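Local coordinates for transcriptional regulator (Methanobacterium thermoautotrophicum, PDB 3BPV), which probably binds DNA through a winged-helix domain and regulates transcription as a repressor of the MarR family, at residues 25-38 with 62-74. Sequence-based numbering, arbitrary orientation.
Sequences LNLTDAQVACLLRI and RTLRRLEESGFIE
Q31, L67 and T63 meet at a buried helix crossing in the winged-helix domain: 29-38 packs at 77° against 62-69, the C-terminal part of what in MarR proteins is the recognition helix, and the first wing strand. It illustrates a steep crossing sealed without direct hydrogen bonds. L67 CD1 lies 3.5 Å from Q31 O and meets C34 CB; its CD2 faces Q31 CB. T63 CG2 packs on Q31 CA and A30 O. L35, its CG trans to the backbone N (chi1 -172°), brings CD1 within 3.6 Å of I73 CG2; I38 joins I73 and L64. F72 turns its ring edge to L25 O and touches L27 CD2. Q31 NE2 donates to N26 O (2.9 Å), on a lone pair, and to T28 OG1. It also lies over one face of the R66 guanidinium, amide and guanidinium planes 43° apart, two donors merely packing. A water 2.6 Å from Q31 OE1 also bonds S70 OG. A leucine in place of this glutamine would probably leave N26 O and T28 OG1 without this donor and the water without OE1. Apolar contacts supply the adhesion; the buried amide spends its N-H groups within its own segment, its oxygen on a water.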
# COMPACT_ATOMS: atom_id res chain seq x y z
N LEU A 25 -7.65 16.99 -9.17
CA LEU A 25 -8.72 16.86 -8.19
C LEU A 25 -8.11 16.69 -6.80
O LEU A 25 -8.81 16.41 -5.83
CB LEU A 25 -9.59 15.65 -8.51
CG LEU A 25 -10.32 15.67 -9.85
CD1 LEU A 25 -11.06 14.36 -10.05
CD2 LEU A 25 -11.29 16.84 -9.89
N ASN A 26 -6.80 16.87 -6.73
CA ASN A 26 -6.05 16.73 -5.48
C ASN A 26 -6.23 15.34 -4.90
O ASN A 26 -6.20 15.16 -3.67
CB ASN A 26 -6.48 17.78 -4.46
CG ASN A 26 -5.98 19.17 -4.80
OD1 ASN A 26 -4.91 19.32 -5.40
ND2 ASN A 26 -6.73 20.19 -4.41
N LEU A 27 -6.38 14.36 -5.77
CA LEU A 27 -6.57 12.99 -5.32
C LEU A 27 -5.28 12.18 -5.35
O LEU A 27 -4.39 12.42 -6.18
CB LEU A 27 -7.63 12.28 -6.18
CG LEU A 27 -9.09 12.66 -5.93
CD1 LEU A 27 -9.96 12.06 -7.03
CD2 LEU A 27 -9.53 12.16 -4.56
N THR A 28 -5.19 11.24 -4.42
CA THR A 28 -4.07 10.34 -4.30
C THR A 28 -4.65 8.95 -4.17
O THR A 28 -5.84 8.78 -3.92
CB THR A 28 -3.27 10.62 -3.03
OG1 THR A 28 -4.15 10.56 -1.90
CG2 THR A 28 -2.60 11.98 -3.10
N ASP A 29 -3.79 7.95 -4.33
CA ASP A 29 -4.20 6.56 -4.23
C ASP A 29 -4.94 6.29 -2.92
O ASP A 29 -5.99 5.66 -2.91
CB ASP A 29 -2.95 5.68 -4.32
CG ASP A 29 -3.27 4.21 -4.42
OD1 ASP A 29 -4.03 3.71 -3.57
OD2 ASP A 29 -2.74 3.57 -5.35
N ALA A 30 -4.38 6.76 -1.81
CA ALA A 30 -5.00 6.55 -0.51
C ALA A 30 -6.41 7.13 -0.44
O ALA A 30 -7.32 6.52 0.12
CB ALA A 30 -4.12 7.14 0.59
N GLN A 31 -6.60 8.33 -0.99
CA GLN A 31 -7.93 8.95 -0.97
C GLN A 31 -8.90 8.19 -1.86
O GLN A 31 -10.06 8.01 -1.50
CB GLN A 31 -7.86 10.40 -1.45
CG GLN A 31 -7.15 11.35 -0.53
CD GLN A 31 -7.12 12.74 -1.11
OE1 GLN A 31 -8.14 13.43 -1.14
NE2 GLN A 31 -5.97 13.15 -1.61
N VAL A 32 -8.44 7.75 -3.03
CA VAL A 32 -9.31 7.00 -3.92
C VAL A 32 -9.77 5.71 -3.25
O VAL A 32 -10.95 5.35 -3.33
CB VAL A 32 -8.58 6.66 -5.25
CG1 VAL A 32 -9.38 5.61 -6.03
CG2 VAL A 32 -8.42 7.91 -6.08
N ALA A 33 -8.87 5.02 -2.57
CA ALA A 33 -9.23 3.78 -1.90
C ALA A 33 -10.32 4.03 -0.87
O ALA A 33 -11.30 3.29 -0.82
CB ALA A 33 -8.00 3.18 -1.22
N CYS A 34 -10.16 5.08 -0.07
CA CYS A 34 -11.16 5.41 0.94
C CYS A 34 -12.49 5.79 0.28
O CYS A 34 -13.56 5.35 0.71
CB CYS A 34 -10.69 6.58 1.81
SG CYS A 34 -9.44 6.12 3.03
N LEU A 35 -12.42 6.60 -0.76
CA LEU A 35 -13.63 7.04 -1.45
C LEU A 35 -14.40 5.85 -2.00
O LEU A 35 -15.62 5.76 -1.82
CB LEU A 35 -13.26 8.00 -2.58
CG LEU A 35 -14.44 8.69 -3.27
CD1 LEU A 35 -15.18 9.55 -2.27
CD2 LEU A 35 -13.92 9.55 -4.41
N LEU A 36 -13.72 4.92 -2.67
CA LEU A 36 -14.41 3.77 -3.24
C LEU A 36 -14.99 2.87 -2.15
O LEU A 36 -16.07 2.30 -2.33
CB LEU A 36 -13.47 2.96 -4.14
CG LEU A 36 -12.99 3.69 -5.40
CD1 LEU A 36 -12.05 2.79 -6.19
CD2 LEU A 36 -14.20 4.09 -6.25
N ARG A 37 -14.28 2.75 -1.03
CA ARG A 37 -14.78 1.91 0.06
C ARG A 37 -16.03 2.51 0.69
O ARG A 37 -16.96 1.78 1.04
CB ARG A 37 -13.69 1.73 1.12
CG ARG A 37 -14.05 0.73 2.20
CD ARG A 37 -14.01 -0.70 1.68
NE ARG A 37 -14.41 -1.65 2.71
CZ ARG A 37 -15.65 -1.77 3.17
NH1 ARG A 37 -16.62 -0.99 2.69
NH2 ARG A 37 -15.94 -2.66 4.11
N ILE A 38 -16.06 3.83 0.85
CA ILE A 38 -17.22 4.49 1.44
C ILE A 38 -18.38 4.42 0.45
O ILE A 38 -19.54 4.26 0.84
CB ILE A 38 -16.92 5.96 1.78
CG1 ILE A 38 -15.78 6.03 2.80
CG2 ILE A 38 -18.17 6.64 2.34
CD1 ILE A 38 -15.20 7.41 2.96
N ARG A 62 -5.89 11.84 8.23
CA ARG A 62 -5.43 12.85 7.29
C ARG A 62 -5.99 12.60 5.89
O ARG A 62 -6.34 13.54 5.19
CB ARG A 62 -3.90 12.87 7.24
CG ARG A 62 -3.26 13.27 8.56
CD ARG A 62 -1.79 13.64 8.39
NE ARG A 62 -1.64 14.90 7.67
CZ ARG A 62 -1.65 16.10 8.24
NH1 ARG A 62 -1.78 16.22 9.56
NH2 ARG A 62 -1.54 17.19 7.49
N THR A 63 -6.08 11.34 5.49
CA THR A 63 -6.62 11.00 4.19
C THR A 63 -8.09 11.42 4.08
O THR A 63 -8.52 12.01 3.08
CB THR A 63 -6.50 9.49 3.93
OG1 THR A 63 -5.11 9.12 3.99
CG2 THR A 63 -7.06 9.11 2.58
N LEU A 64 -8.87 11.11 5.11
CA LEU A 64 -10.28 11.46 5.12
C LEU A 64 -10.48 12.98 5.19
O LEU A 64 -11.40 13.51 4.59
CB LEU A 64 -10.98 10.76 6.28
CG LEU A 64 -11.03 9.24 6.17
CD1 LEU A 64 -11.59 8.67 7.46
CD2 LEU A 64 -11.89 8.83 4.98
N ARG A 65 -9.61 13.67 5.92
CA ARG A 65 -9.73 15.12 6.03
C ARG A 65 -9.56 15.74 4.64
O ARG A 65 -10.28 16.67 4.28
CB ARG A 65 -8.67 15.67 7.00
CG ARG A 65 -8.85 17.14 7.33
CD ARG A 65 -7.88 17.59 8.41
NE ARG A 65 -8.05 16.83 9.65
CZ ARG A 65 -7.38 17.07 10.77
NH1 ARG A 65 -6.49 18.05 10.82
NH2 ARG A 65 -7.61 16.33 11.85
N ARG A 66 -8.61 15.23 3.86
CA ARG A 66 -8.39 15.75 2.52
C ARG A 66 -9.62 15.51 1.64
O ARG A 66 -10.00 16.38 0.85
CB ARG A 66 -7.15 15.10 1.90
CG ARG A 66 -5.86 15.47 2.62
CD ARG A 66 -4.66 14.77 2.03
NE ARG A 66 -4.38 15.19 0.66
CZ ARG A 66 -3.35 14.76 -0.06
NH1 ARG A 66 -2.50 13.89 0.46
NH2 ARG A 66 -3.17 15.20 -1.30
N LEU A 67 -10.24 14.34 1.76
CA LEU A 67 -11.42 14.05 0.96
C LEU A 67 -12.56 14.97 1.35
O LEU A 67 -13.32 15.43 0.49
CB LEU A 67 -11.87 12.60 1.14
CG LEU A 67 -11.09 11.53 0.37
CD1 LEU A 67 -11.51 10.15 0.86
CD2 LEU A 67 -11.33 11.69 -1.13
N GLU A 68 -12.67 15.25 2.64
CA GLU A 68 -13.71 16.13 3.15
C GLU A 68 -13.47 17.57 2.70
O GLU A 68 -14.41 18.27 2.31
CB GLU A 68 -13.75 16.06 4.68
CG GLU A 68 -14.94 16.76 5.32
CD GLU A 68 -14.88 16.73 6.84
OE1 GLU A 68 -14.74 15.63 7.41
OE2 GLU A 68 -14.97 17.81 7.46
N GLU A 69 -12.23 18.02 2.76
CA GLU A 69 -11.88 19.38 2.36
C GLU A 69 -12.21 19.59 0.89
O GLU A 69 -12.65 20.67 0.48
CB GLU A 69 -10.39 19.64 2.58
CG GLU A 69 -9.95 21.05 2.21
CD GLU A 69 -10.50 22.10 3.15
OE1 GLU A 69 -11.74 22.19 3.29
OE2 GLU A 69 -9.69 22.85 3.74
N SER A 70 -11.99 18.56 0.08
CA SER A 70 -12.28 18.63 -1.35
C SER A 70 -13.77 18.49 -1.64
O SER A 70 -14.20 18.66 -2.78
CB SER A 70 -11.49 17.55 -2.09
OG SER A 70 -10.10 17.76 -1.96
N GLY A 71 -14.55 18.16 -0.61
CA GLY A 71 -15.98 18.01 -0.77
C GLY A 71 -16.45 16.70 -1.38
O GLY A 71 -17.56 16.63 -1.93
N PHE A 72 -15.63 15.66 -1.30
CA PHE A 72 -16.01 14.37 -1.87
C PHE A 72 -16.71 13.45 -0.88
O PHE A 72 -17.38 12.51 -1.28
CB PHE A 72 -14.78 13.66 -2.45
CG PHE A 72 -14.11 14.41 -3.56
CD1 PHE A 72 -14.86 14.98 -4.58
CD2 PHE A 72 -12.73 14.55 -3.58
CE1 PHE A 72 -14.25 15.68 -5.61
CE2 PHE A 72 -12.10 15.24 -4.61
CZ PHE A 72 -12.86 15.81 -5.63
N ILE A 73 -16.54 13.71 0.41
CA ILE A 73 -17.22 12.91 1.41
C ILE A 73 -17.69 13.81 2.53
O ILE A 73 -17.22 14.94 2.67
CB ILE A 73 -16.31 11.81 2.05
CG1 ILE A 73 -15.19 12.46 2.88
CG2 ILE A 73 -15.76 10.89 0.98
CD1 ILE A 73 -14.37 11.47 3.71
N GLU A 74 -18.64 13.31 3.31
CA GLU A 74 -19.18 14.05 4.44
C GLU A 74 -19.00 13.17 5.67
O GLU A 74 -19.08 11.94 5.58
CB GLU A 74 -20.66 14.36 4.21
CG GLU A 74 -21.54 13.14 4.03
CD GLU A 74 -23.01 13.50 3.93
OE1 GLU A 74 -23.54 14.08 4.89
OE2 GLU A 74 -23.62 13.20 2.89
O HOH W 1 -9.04 15.46 -2.53
O HOH W 2 -8.96 20.22 -2.47